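Local coordinates for protein CalS10 (Micromonospora echinospora, PDB 6UK5) that binds S-adenosylmethionine and probably transfers its methyl group to an amino pentose during calicheamicin biosynthesis, at residues A42-R47 and T119-A124. Residues are numbered along the deposited sequence; the frame is centred on the assembly and turned at random.
Sequences ADVADR and TCLFTA. With SAM (S-adenosylmethionine), chain D.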
loop_
_atom_site.group_PDB
_atom_site.type_symbol
_atom_site.label_atom_id
_atom_site.label_comp_id
_atom_site.label_asym_id
_atom_site.label_seq_id
_atom_site.Cartn_x
_atom_site.Cartn_y
_atom_site.Cartn_z
ATOM N N ALA A 42 26.717 -13.915 1.799
ATOM C CA ALA A 42 27.615 -14.799 1.061
ATOM C C ALA A 42 28.853 -14.051 0.585
ATOM O O ALA A 42 29.984 -14.522 0.758
ATOM C CB ALA A 42 26.873 -15.419 -0.123
ATOM N N ASP A 43 28.659 -12.882 -0.031
ATOM C CA ASP A 43 29.797 -12.082 -0.473
ATOM C C ASP A 43 30.678 -11.691 0.707
ATOM O O ASP A 43 31.909 -11.790 0.636
ATOM C CB ASP A 43 29.306 -10.835 -1.207
ATOM C CG ASP A 43 30.438 -9.920 -1.623
ATOM O OD1 ASP A 43 31.591 -10.392 -1.709
ATOM O OD2 ASP A 43 30.177 -8.722 -1.853
ATOM N N VAL A 44 30.061 -11.247 1.804
ATOM C CA VAL A 44 30.828 -10.896 2.995
ATOM C C VAL A 44 31.627 -12.099 3.476
ATOM O O VAL A 44 32.799 -11.977 3.854
ATOM C CB VAL A 44 29.890 -10.363 4.097
ATOM C CG1 VAL A 44 30.635 -10.222 5.418
ATOM C CG2 VAL A 44 29.273 -9.039 3.679
ATOM N N ALA A 45 31.007 -13.282 3.467
ATOM C CA ALA A 45 31.698 -14.483 3.922
ATOM C C ALA A 45 32.905 -14.797 3.047
ATOM O O ALA A 45 33.972 -15.158 3.554
ATOM C CB ALA A 45 30.726 -15.663 3.939
ATOM N N ASP A 46 32.758 -14.664 1.727
ATOM C CA ASP A 46 33.884 -14.914 0.833
ATOM C C ASP A 46 35.068 -14.010 1.158
ATOM O O ASP A 46 36.221 -14.454 1.140
ATOM C CB ASP A 46 33.456 -14.725 -0.622
ATOM C CG ASP A 46 32.508 -15.806 -1.098
ATOM O OD1 ASP A 46 32.340 -16.812 -0.378
ATOM O OD2 ASP A 46 31.935 -15.651 -2.197
ATOM N N ARG A 47 34.803 -12.733 1.451
ATOM C CA ARG A 47 35.891 -11.792 1.700
ATOM C C ARG A 47 36.555 -12.053 3.043
ATOM O O ARG A 47 37.776 -11.915 3.176
ATOM C CB ARG A 47 35.364 -10.362 1.641
ATOM C CG ARG A 47 35.109 -9.853 0.239
ATOM C CD ARG A 47 34.425 -8.500 0.271
ATOM N NE ARG A 47 33.487 -8.356 -0.838
ATOM C CZ ARG A 47 33.766 -7.779 -2.003
ATOM N NH1 ARG A 47 34.967 -7.263 -2.236
ATOM N NH2 ARG A 47 32.830 -7.713 -2.939
ATOM N N THR A 119 30.873 -8.239 12.002
ATOM C CA THR A 119 30.218 -7.513 10.925
ATOM C C THR A 119 29.195 -6.535 11.486
ATOM O O THR A 119 28.628 -6.744 12.563
ATOM C CB THR A 119 29.525 -8.462 9.939
ATOM O OG1 THR A 119 28.376 -9.052 10.559
ATOM C CG2 THR A 119 30.472 -9.563 9.486
ATOM N N CYS A 120 28.974 -5.455 10.734
ATOM C CA CYS A 120 28.043 -4.384 11.101
ATOM C C CYS A 120 27.500 -3.843 9.777
ATOM O O CYS A 120 28.110 -2.966 9.161
ATOM C CB CYS A 120 28.724 -3.299 11.921
ATOM S SG CYS A 120 27.597 -2.113 12.711
ATOM N N LEU A 121 26.359 -4.377 9.349
ATOM C CA LEU A 121 25.910 -4.231 7.974
ATOM C C LEU A 121 24.582 -3.486 7.898
ATOM O O LEU A 121 23.864 -3.331 8.889
ATOM C CB LEU A 121 25.765 -5.609 7.304
ATOM C CG LEU A 121 26.917 -6.587 7.556
ATOM C CD1 LEU A 121 26.526 -8.002 7.150
ATOM C CD2 LEU A 121 28.188 -6.148 6.843
ATOM N N PHE A 122 24.273 -3.031 6.681
ATOM C CA PHE A 122 23.048 -2.287 6.385
ATOM C C PHE A 122 22.965 -1.005 7.215
ATOM O O PHE A 122 21.923 -0.672 7.781
ATOM C CB PHE A 122 21.808 -3.165 6.596
ATOM C CG PHE A 122 20.591 -2.736 5.799
ATOM C CD1 PHE A 122 20.701 -1.878 4.714
ATOM C CD2 PHE A 122 19.334 -3.209 6.137
ATOM C CE1 PHE A 122 19.589 -1.500 3.992
ATOM C CE2 PHE A 122 18.215 -2.830 5.417
ATOM C CZ PHE A 122 18.345 -1.973 4.343
ATOM N N THR A 123 24.081 -0.273 7.271
ATOM C CA THR A 123 24.125 1.065 7.868
ATOM C C THR A 123 23.723 1.052 9.341
ATOM O O THR A 123 23.150 2.020 9.844
ATOM C CB THR A 123 23.236 2.052 7.101
ATOM O OG1 THR A 123 21.855 1.803 7.403
ATOM C CG2 THR A 123 23.460 1.924 5.597
ATOM N N ALA A 124 24.012 -0.045 10.043
ATOM C CA ALA A 124 23.612 -0.142 11.443
ATOM C C ALA A 124 24.341 0.887 12.299
ATOM O O ALA A 124 23.745 1.484 13.205
ATOM C CB ALA A 124 23.872 -1.556 11.964
HETATM N N SAM D . 22.054 -6.419 10.133
HETATM C CA SAM D . 20.720 -5.910 10.162
HETATM C C SAM D . 19.937 -6.234 8.853
HETATM O O SAM D . 20.512 -6.033 7.754
HETATM O OXT SAM D . 18.778 -6.668 9.003
HETATM C CB SAM D . 20.744 -4.394 10.397
HETATM C CG SAM D . 19.381 -3.983 10.926
HETATM S SD SAM D . 19.277 -2.202 10.640
HETATM C CE SAM D . 17.508 -1.966 10.676
HETATM C "C5'" SAM D . 19.768 -1.379 12.204
HETATM C "C4'" SAM D . 19.739 -2.194 13.503
HETATM O "O4'" SAM D . 20.682 -1.622 14.426
HETATM C "C3'" SAM D . 18.383 -2.212 14.215
HETATM O "O3'" SAM D . 17.799 -3.510 14.159
HETATM C "C2'" SAM D . 18.700 -1.821 15.672
HETATM O "O2'" SAM D . 18.115 -2.725 16.603
HETATM C "C1'" SAM D . 20.227 -1.880 15.732
HETATM N N9 SAM D . 20.837 -0.904 16.626
HETATM C C8 SAM D . 20.731 0.463 16.571
HETATM N N7 SAM D . 21.457 1.092 17.461
HETATM C C5 SAM D . 22.093 0.072 18.148
HETATM C C6 SAM D . 23.023 0.072 19.206
HETATM N N6 SAM D . 23.455 1.180 19.816
HETATM N N1 SAM D . 23.493 -1.121 19.631
HETATM C C2 SAM D . 23.048 -2.234 19.040
HETATM N N3 SAM D . 22.166 -2.360 18.047
HETATM C C4 SAM D . 21.725 -1.165 17.644
#
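V44 meets T119 and L121 with one methyl each: CG1 of V44 lies 4.1 Å from CG2 of T119, and CG2 of V44 lies 4.4 Å from CD2 of L121. About 91 Å² is buried between the segments, and the contacts across it join methyl groups, V44 reaching two alternate residues of the chain. With CG1 anti to the backbone N (chi1 170°) and CG2 beside that N, anti to the carbonyl carbon, the valine directs CG1 to T119 and CG2 to L121. T119 turns CG2 to the helix, while its OG1 is hydrogen-bonded to D60 OD1 on the adjacent strand 57-61. F72 from helix 67-73 and V152 from strand 149-153 touch all three residues and join the buried cluster. Farther along the helix, R47 folds back over one turn to D43 in a salt bridge; its straightest bond runs from NH2 of R47 to OD2 of D43 at 3.0 Å (N-H...O angle 163°), nearly in the guanidinium plane. Beyond the strand end, CB of F122 approaches the SAM carboxylate O at 3.4 Å, and L121 O lies 3.6 Å from CB of SAM. Helix 37-51 thus packs on parallel strand 115-120, whose C-terminal end runs into the cofactor pocket, as in Rossmann-like, SAM-dependent methyltransferases.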